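Local coordinates for hypothetical protein (Streptococcus pneumoniae, PDB 2HIY) that is of unknown function, a conserved bacterial protein of the DUF1697 family built around two four-stranded antiparallel sheets, at residues K21-M24 / A25-R28; D54-A57 / Q58-K62; E64-A68 / V69-F73; T167-N170 / A171-D175. One frame throughout, in Å; residues are numbered along the deposited sequence. Where two conformers were deposited one is given.

Contact 1: residues K21-M24 / A25-R28; sequences KVVM and AELR
V23 and E26 meet where the chain turns from a loop into helix 24-34, V23 standing at the N-cap position. The glutamate's CG lies beside its own backbone N (chi1 -68°) and the chain runs straight on from there, which carries the carboxylate back across the isopropyl group of V23: E26 OE1 comes to 3.7 Å from V23 CB. The same OE1 accepts from a water, the water's oxygen being 2.8 Å from E26 OE1, and that water takes the N-H of V23, its oxygen 2.9 Å from V23 N. Valine has no side-chain acceptor with which to cap a helix, and here the water joins its backbone N to the carboxylate of the residue three further on, a water-mediated version of one half of a capping box. A negative carboxylate in the first turn probably also interacts favourably with the positive end of the helix dipole. The first helical bonds follow, L27 N to V23 O and R28 N to M24 O, both 2.9 Å and nearly straight. On the buried flank V22 CG1 packs on L27 CD2 at 3.9 Å, branched aliphatic against branched aliphatic. M24, a selenomethionine bent at chi2 and chi3, packs its side chain on I14, N15, S41 and N44 and on E61 of the second subunit. R28 folds back at chi3, bringing NH1 to 3.6 Å from M24 CB, with M24 O over the rim of one guanidinium face. That NH1 is hydrogen-bonded to S41 and forms a salt bridge with E61 of the second subunit.

Contact 2: residues D54-A57 / Q58-K62; sequences DSKA and QLVEK
The chain passes from loop into helix 56-70 at S55, and the i to i+4 bonds begin at once, with L59 N 2.9 Å from S55 O, V60 N 2.9 Å from K56 O and E61 N 3.1 Å from A57 O. S55 OG sits between its own backbone N and carbonyl carbon (chi1 70°), a setting that swings the hydroxyl over the helix end, where it accepts from Q58 N at 3.1 Å. Serine suits this place because its short side chain puts an oxygen within reach of an N-H that has no earlier turn to bond to. D54, its CG opposite the backbone N (chi1 -153°), puts its carboxylate beside the first turn. OD1 takes the N-H of S55, S55 N lying 2.9 Å off and above the carboxylate plane, while the side chain of Q58 crosses that of D54 at about a right angle. OD2 is bridged by a water to K62, the water's oxygen 2.7 Å from D54 OD2 and 2.8 Å from K62 NZ; the ammonium also bonds to L34 O. On the apolar side L59 CD2 packs on D54 CB at 4.0 Å, and the leucine also touches F50 and S52 of strand 47-52. K56, fully extended, reaches a salt bridge with E110 and a hydrogen bond with L79 O. The carboxylate of D54 probably adds a favourable interaction with the positive helix end, and the serine N-cap it precedes is a classic start of an alpha helix.

Contact 3: residues E64-A68 / V69-F73; sequences ETFFA and VHYPF
F66 and H70, one helical turn apart, set their rings nearly parallel, at 20°, but slid so far that they barely overlap, with centroids 4.7 Å apart. The closest atoms of the two rings are F66 CD1 and H70 CD2, at 3.5 Å, and F66 CE1 lies over one face of the imidazole while V69 CG1 lies over the opposite face. With chi1 172° the phenyl of F66 lies opposite its own N and slants toward the C-terminal end of the helix; there the side chain of Y71 runs beside it in the same direction, and F66 CZ meets Y71 CE2 at 3.9 Å. Flat side chains suit this place because F66 can meet H70 with a slid, near-parallel ring and Y71 at the tyrosine's ring edge. The backbone that spaces them is closing: H70 N bonds to F66 O at 2.9 Å, and Y71 N to F67 O at 2.8 Å, before Y71 leaves helical angles. P72, lacking an N-H, cannot donate the next helical bond, and its ring rests on A68 O, P72 CB being 3.8 Å away. Beyond this shell, Y71 OH is hydrogen-bonded to E30. F66 packs on L27, E30 and L31, so the C-terminal end of helix 56-70 lies against helix 24-34.

Contact 4: residues T167-N170 / A171-D175; sequences TIRN and AKTFD
Hydrogen bonds dominate where strand 166-170 turns directly into helix 171-182, the short segments meeting at 97°. N170 is the N-cap. Its CG lies between the backbone N and carbonyl carbon (chi1 63°), which folds the amide over the helix end, and OD1 accepts twice from T173: from the backbone N at 2.8 Å, close to the C=O axis, and from OG1 at 3.0 Å, above the amide plane. F174 N bonds to N170 O at 2.8 Å, the first helical bond. Water makes a second, longer tie, its oxygen lying 3.2 Å from both N170 N, whose proton it accepts, and T173 OG1, to which it donates. Apolar contact across the segments is slight: T173 CG2 touches R169 CD at 3.8 Å, the methyl placed anti to the backbone N while OG1 is given to the cap. F174 packs its ring among F85, F105 and W96, edge-to-face with W96. The charged groups find most of their partners beyond the cap. R169 bends at chi2, and its NH1 reaches back to I168 O, 3.0 Å away, while NE bonds to N47 and NH2 to V11 O and G46 O; K172 forms a salt bridge with D115 of the second subunit. With two donors from one threonine on a single amide oxygen, the two bonds help to fix the rotation of the N170 amide, and T173 satisfies the cap oxygen from within the first turn.

Overall arrangement
Three of the four contacts open a helix: contacts 2 and 4 by a side-chain cap (serine hydroxyl, asparagine amide), whereas in contact 1 a water links the N-cap valine's N-H to a glutamate. Contact 3 instead closes helix 56-70, which contact 2 begins, their centres about 15 Å apart. Contact 2 is a surface contact rich in charge; contacts 1, 3 and 4 are partly buried, and contact 3 is the most aromatic. Contacts 1 and 3 touch: V22 packs on Y71 and F73, and L27 on F66, joining helix 24-34 and the loop before it to the end of helix 56-70. Contact 4 stands apart, nearest the chain's centre, on the second sheet, with nearest atoms at least about 9 Å from the others.

Contact 1: residues K21-M24 / A25-R28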
# COMPACT_ATOMS: atom_id res chain seq x y z
N LYS D 21 2.65 18.71 -2.43
CA LYS D 21 1.57 18.95 -3.38
C LYS D 21 1.82 20.22 -4.18
O LYS D 21 2.06 21.28 -3.63
CB LYS D 21 0.22 19.06 -2.65
CG LYS D 21 -0.96 19.20 -3.62
CD LYS D 21 -2.31 19.03 -2.92
CE LYS D 21 -3.46 19.41 -3.87
NZ LYS D 21 -4.78 19.58 -3.18
N VAL D 22 1.72 20.06 -5.49
CA VAL D 22 1.81 21.18 -6.41
C VAL D 22 0.65 21.04 -7.38
O VAL D 22 0.54 20.00 -8.05
CB VAL D 22 3.14 21.18 -7.18
CG1 VAL D 22 3.21 22.39 -8.14
CG2 VAL D 22 4.33 21.16 -6.21
N VAL D 23 -0.19 22.07 -7.45
CA VAL D 23 -1.30 22.07 -8.39
C VAL D 23 -0.80 22.73 -9.67
O VAL D 23 -0.38 23.89 -9.65
CB VAL D 23 -2.51 22.80 -7.81
CG1 VAL D 23 -3.66 22.86 -8.82
CG2 VAL D 23 -2.99 22.09 -6.53
N MSE D 24 -0.86 22.00 -10.78
CA MSE D 24 -0.25 22.46 -12.03
C MSE D 24 -0.83 23.79 -12.49
O MSE D 24 -0.08 24.68 -12.86
CB MSE D 24 -0.37 21.41 -13.15
CG MSE D 24 0.56 20.23 -12.96
SE MSE D 24 2.47 20.66 -12.77
CE MSE D 24 2.66 20.03 -10.94
N ALA D 25 -2.14 23.95 -12.46
CA ALA D 25 -2.69 25.23 -12.88
C ALA D 25 -2.18 26.39 -12.02
O ALA D 25 -2.01 27.52 -12.52
CB ALA D 25 -4.22 25.19 -12.88
N GLU D 26 -2.02 26.16 -10.72
CA GLU D 26 -1.50 27.20 -9.83
C GLU D 26 -0.05 27.52 -10.17
O GLU D 26 0.32 28.69 -10.28
CB GLU D 26 -1.63 26.79 -8.36
CG GLU D 26 -3.07 26.74 -7.92
CD GLU D 26 -3.29 26.20 -6.52
OE1 GLU D 26 -2.32 25.90 -5.80
OE2 GLU D 26 -4.49 26.05 -6.16
N LEU D 27 0.77 26.48 -10.31
CA LEU D 27 2.16 26.69 -10.67
C LEU D 27 2.28 27.45 -12.01
O LEU D 27 3.12 28.36 -12.14
CB LEU D 27 2.90 25.35 -10.75
CG LEU D 27 4.40 25.46 -11.02
CD1 LEU D 27 5.10 26.27 -9.93
CD2 LEU D 27 5.03 24.09 -11.15
N ARG D 28 1.52 27.07 -13.03
CA ARG D 28 1.58 27.77 -14.31
C ARG D 28 1.26 29.25 -14.13
O ARG D 28 1.96 30.10 -14.69
CB ARG D 28 0.66 27.12 -15.37
CG ARG D 28 1.04 25.69 -15.68
CD ARG D 28 0.33 25.21 -16.97
NE ARG D 28 -1.12 25.30 -16.86
CZ ARG D 28 -1.94 24.32 -16.48
NH1 ARG D 28 -1.47 23.12 -16.16
NH2 ARG D 28 -3.24 24.55 -16.41
O HOH W 1 0.11 24.57 -6.01

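Contact 2: residues D54-A57 / Q58-K62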
# COMPACT_ATOMS: atom_id res chain seq x y z
N ASP D 54 15.48 35.82 -20.76
CA ASP D 54 16.35 36.16 -19.64
C ASP D 54 17.58 35.22 -19.65
O ASP D 54 17.51 34.11 -20.19
CB ASP D 54 15.58 36.02 -18.33
CG ASP D 54 16.11 36.92 -17.23
OD1 ASP D 54 17.17 37.57 -17.39
OD2 ASP D 54 15.46 36.96 -16.16
N SER D 55 18.68 35.64 -19.02
CA SER D 55 19.88 34.79 -18.98
C SER D 55 19.58 33.57 -18.15
O SER D 55 18.76 33.60 -17.24
CB SER D 55 21.06 35.53 -18.38
OG SER D 55 20.88 35.74 -17.00
N LYS D 56 20.21 32.45 -18.50
CA LYS D 56 19.99 31.24 -17.71
C LYS D 56 20.36 31.44 -16.25
O LYS D 56 19.65 30.95 -15.38
CB LYS D 56 20.74 30.05 -18.29
CG LYS D 56 20.32 28.78 -17.57
CD LYS D 56 20.83 27.58 -18.22
CE LYS D 56 20.31 26.37 -17.43
NZ LYS D 56 20.94 25.16 -17.94
N ALA D 57 21.43 32.18 -15.97
CA ALA D 57 21.84 32.44 -14.59
C ALA D 57 20.76 33.16 -13.79
O ALA D 57 20.51 32.82 -12.64
CB ALA D 57 23.15 33.21 -14.56
N GLN D 58 20.12 34.14 -14.43
CA GLN D 58 19.04 34.84 -13.76
C GLN D 58 17.79 33.97 -13.62
O GLN D 58 17.10 34.06 -12.61
CB GLN D 58 18.72 36.17 -14.44
CG GLN D 58 19.79 37.23 -14.09
CD GLN D 58 19.62 38.59 -14.75
OE1 GLN D 58 18.75 38.81 -15.59
NE2 GLN D 58 20.48 39.53 -14.35
N LEU D 59 17.52 33.12 -14.63
CA LEU D 59 16.40 32.19 -14.51
C LEU D 59 16.58 31.24 -13.34
O LEU D 59 15.65 30.98 -12.58
CB LEU D 59 16.18 31.40 -15.81
CG LEU D 59 15.63 32.21 -16.98
CD1 LEU D 59 15.72 31.39 -18.22
CD2 LEU D 59 14.18 32.61 -16.73
N VAL D 60 17.78 30.69 -13.21
CA VAL D 60 18.07 29.78 -12.10
C VAL D 60 17.92 30.48 -10.75
O VAL D 60 17.33 29.93 -9.82
CB VAL D 60 19.48 29.16 -12.27
CG1 VAL D 60 19.89 28.35 -11.02
CG2 VAL D 60 19.52 28.26 -13.50
N GLU D 61 18.44 31.71 -10.63
CA GLU D 61 18.32 32.43 -9.36
C GLU D 61 16.85 32.72 -9.04
O GLU D 61 16.40 32.56 -7.92
CB GLU D 61 19.14 33.72 -9.41
CG GLU D 61 19.19 34.54 -8.13
CD GLU D 61 19.89 35.88 -8.36
OE1 GLU D 61 20.70 35.99 -9.32
OE2 GLU D 61 19.62 36.83 -7.59
N LYS D 62 16.09 33.14 -10.06
CA LYS D 62 14.70 33.46 -9.83
C LYS D 62 13.91 32.22 -9.42
O LYS D 62 13.04 32.29 -8.55
CB LYS D 62 14.05 34.05 -11.09
CG LYS D 62 14.37 35.52 -11.28
CD LYS D 62 13.81 36.03 -12.60
CE LYS D 62 12.28 36.01 -12.60
NZ LYS D 62 11.68 36.90 -13.64
O HOH W 2 12.93 36.03 -15.93

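Contact 3: residues E64-A68 / V69-F73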
# COMPACT_ATOMS: atom_id res chain seq x y z
N GLU D 64 15.15 29.42 -8.01
CA GLU D 64 15.57 29.04 -6.65
C GLU D 64 14.85 29.87 -5.60
O GLU D 64 14.33 29.34 -4.61
CB GLU D 64 17.08 29.17 -6.50
CG GLU D 64 17.82 28.06 -7.20
CD GLU D 64 19.32 28.27 -7.29
OE1 GLU D 64 19.79 29.41 -7.06
OE2 GLU D 64 20.01 27.28 -7.62
N THR D 65 14.79 31.18 -5.80
CA THR D 65 14.10 32.05 -4.87
C THR D 65 12.60 31.74 -4.84
O THR D 65 11.97 31.69 -3.79
CB THR D 65 14.36 33.52 -5.22
OG1 THR D 65 15.77 33.75 -5.12
CG2 THR D 65 13.58 34.48 -4.30
N PHE D 66 12.03 31.51 -6.02
CA PHE D 66 10.61 31.17 -6.11
C PHE D 66 10.25 29.90 -5.33
O PHE D 66 9.31 29.89 -4.52
CB PHE D 66 10.19 31.03 -7.57
CG PHE D 66 8.81 30.51 -7.73
CD1 PHE D 66 7.73 31.36 -7.58
CD2 PHE D 66 8.58 29.17 -8.01
CE1 PHE D 66 6.42 30.88 -7.69
CE2 PHE D 66 7.28 28.70 -8.14
CZ PHE D 66 6.20 29.56 -7.98
N PHE D 67 10.99 28.82 -5.55
CA PHE D 67 10.69 27.58 -4.85
C PHE D 67 10.91 27.71 -3.35
O PHE D 67 10.13 27.16 -2.57
CB PHE D 67 11.50 26.42 -5.40
CG PHE D 67 11.10 26.02 -6.81
CD1 PHE D 67 9.77 25.78 -7.14
CD2 PHE D 67 12.07 25.85 -7.79
CE1 PHE D 67 9.41 25.38 -8.44
CE2 PHE D 67 11.72 25.45 -9.07
CZ PHE D 67 10.40 25.23 -9.39
N ALA D 68 11.98 28.40 -2.96
CA ALA D 68 12.27 28.53 -1.51
C ALA D 68 11.09 29.15 -0.77
O ALA D 68 10.85 28.81 0.38
CB ALA D 68 13.55 29.30 -1.26
N VAL D 69 10.36 30.04 -1.43
CA VAL D 69 9.24 30.72 -0.79
C VAL D 69 7.96 29.92 -0.95
O VAL D 69 7.20 29.76 0.02
CB VAL D 69 9.02 32.13 -1.38
CG1 VAL D 69 7.73 32.76 -0.81
CG2 VAL D 69 10.22 33.00 -1.11
N HIS D 70 7.69 29.42 -2.15
CA HIS D 70 6.38 28.87 -2.49
C HIS D 70 6.24 27.36 -2.36
O HIS D 70 5.15 26.85 -2.06
CB HIS D 70 5.97 29.30 -3.90
CG HIS D 70 5.81 30.77 -4.01
ND1 HIS D 70 4.60 31.40 -3.78
CD2 HIS D 70 6.71 31.75 -4.25
CE1 HIS D 70 4.76 32.70 -3.91
NE2 HIS D 70 6.03 32.95 -4.17
N TYR D 71 7.33 26.64 -2.63
CA TYR D 71 7.34 25.16 -2.57
C TYR D 71 8.68 24.70 -2.03
O TYR D 71 9.48 24.17 -2.78
CB TYR D 71 7.14 24.57 -3.99
CG TYR D 71 5.85 25.02 -4.61
CD1 TYR D 71 4.63 24.46 -4.22
CD2 TYR D 71 5.82 26.04 -5.58
CE1 TYR D 71 3.41 24.90 -4.76
CE2 TYR D 71 4.61 26.51 -6.11
CZ TYR D 71 3.41 25.92 -5.72
OH TYR D 71 2.21 26.35 -6.24
N PRO D 72 8.92 24.89 -0.73
CA PRO D 72 10.25 24.68 -0.16
C PRO D 72 10.73 23.24 -0.20
O PRO D 72 11.93 23.02 0.01
CB PRO D 72 10.12 25.21 1.29
CG PRO D 72 8.74 25.56 1.48
CD PRO D 72 7.94 25.40 0.25
N PHE D 73 9.85 22.28 -0.45
CA PHE D 73 10.27 20.89 -0.66
C PHE D 73 10.88 20.65 -2.04
O PHE D 73 11.41 19.57 -2.31
CB PHE D 73 9.08 19.96 -0.43
CG PHE D 73 7.82 20.39 -1.16
CD1 PHE D 73 7.65 20.06 -2.50
CD2 PHE D 73 6.83 21.13 -0.52
CE1 PHE D 73 6.52 20.48 -3.19
CE2 PHE D 73 5.69 21.52 -1.20
CZ PHE D 73 5.53 21.18 -2.54

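Contact 4: residues T167-N170 / A171-D175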
# COMPACT_ATOMS: atom_id res chain seq x y z
N THR D 167 16.90 14.17 -11.53
CA THR D 167 15.49 14.08 -11.82
C THR D 167 15.31 12.90 -12.78
O THR D 167 15.74 12.97 -13.93
CB THR D 167 14.99 15.38 -12.48
OG1 THR D 167 15.50 16.51 -11.74
CG2 THR D 167 13.50 15.39 -12.52
N ILE D 168 14.67 11.85 -12.30
CA ILE D 168 14.62 10.62 -13.08
C ILE D 168 13.34 10.61 -13.89
O ILE D 168 12.24 10.85 -13.36
CB ILE D 168 14.65 9.41 -12.16
CG1 ILE D 168 15.94 9.43 -11.34
CG2 ILE D 168 14.51 8.11 -13.01
CD1 ILE D 168 16.08 8.26 -10.34
N ARG D 169 13.46 10.33 -15.18
CA ARG D 169 12.30 10.17 -16.06
C ARG D 169 12.47 8.94 -16.90
O ARG D 169 13.58 8.61 -17.32
CB ARG D 169 12.17 11.39 -17.00
CG ARG D 169 11.95 12.74 -16.27
CD ARG D 169 10.55 12.74 -15.64
NE ARG D 169 10.18 14.01 -14.99
CZ ARG D 169 10.29 14.28 -13.70
NH1 ARG D 169 10.83 13.40 -12.87
NH2 ARG D 169 9.88 15.46 -13.24
N ASN D 170 11.41 8.21 -17.15
CA ASN D 170 11.52 7.08 -18.05
C ASN D 170 11.74 7.54 -19.49
O ASN D 170 11.59 8.73 -19.83
CB ASN D 170 10.38 6.08 -17.88
CG ASN D 170 9.03 6.66 -18.21
OD1 ASN D 170 8.87 7.43 -19.15
ND2 ASN D 170 8.01 6.20 -17.48
N ALA D 171 12.12 6.60 -20.36
CA ALA D 171 12.40 6.95 -21.73
C ALA D 171 11.21 7.54 -22.45
O ALA D 171 11.38 8.39 -23.32
CB ALA D 171 12.92 5.74 -22.49
N LYS D 172 10.01 7.07 -22.14
CA LYS D 172 8.82 7.62 -22.79
C LYS D 172 8.62 9.09 -22.41
O LYS D 172 8.30 9.92 -23.28
CB LYS D 172 7.60 6.76 -22.46
CG LYS D 172 7.59 5.45 -23.23
CD LYS D 172 6.27 4.71 -23.13
CE LYS D 172 6.15 3.63 -24.21
NZ LYS D 172 7.22 2.60 -24.12
N THR D 173 8.86 9.43 -21.14
CA THR D 173 8.75 10.82 -20.71
C THR D 173 9.90 11.68 -21.22
O THR D 173 9.71 12.85 -21.57
CB THR D 173 8.61 10.88 -19.19
OG1 THR D 173 7.51 10.04 -18.79
CG2 THR D 173 8.37 12.31 -18.70
N PHE D 174 11.10 11.10 -21.31
CA PHE D 174 12.23 11.77 -21.96
C PHE D 174 11.79 12.21 -23.37
O PHE D 174 11.98 13.36 -23.76
CB PHE D 174 13.41 10.79 -21.99
CG PHE D 174 14.63 11.28 -22.72
CD1 PHE D 174 15.68 11.87 -22.02
CD2 PHE D 174 14.76 11.05 -24.09
CE1 PHE D 174 16.83 12.25 -22.70
CE2 PHE D 174 15.90 11.44 -24.75
CZ PHE D 174 16.93 12.04 -24.06
N ASP D 175 11.21 11.29 -24.14
CA ASP D 175 10.72 11.64 -25.48
C ASP D 175 9.71 12.78 -25.41
O ASP D 175 9.82 13.77 -26.16
CB ASP D 175 10.11 10.43 -26.19
CG ASP D 175 11.15 9.43 -26.62
OD1 ASP D 175 12.33 9.81 -26.74
OD2 ASP D 175 10.78 8.27 -26.86
O HOH W 3 8.75 9.42 -15.93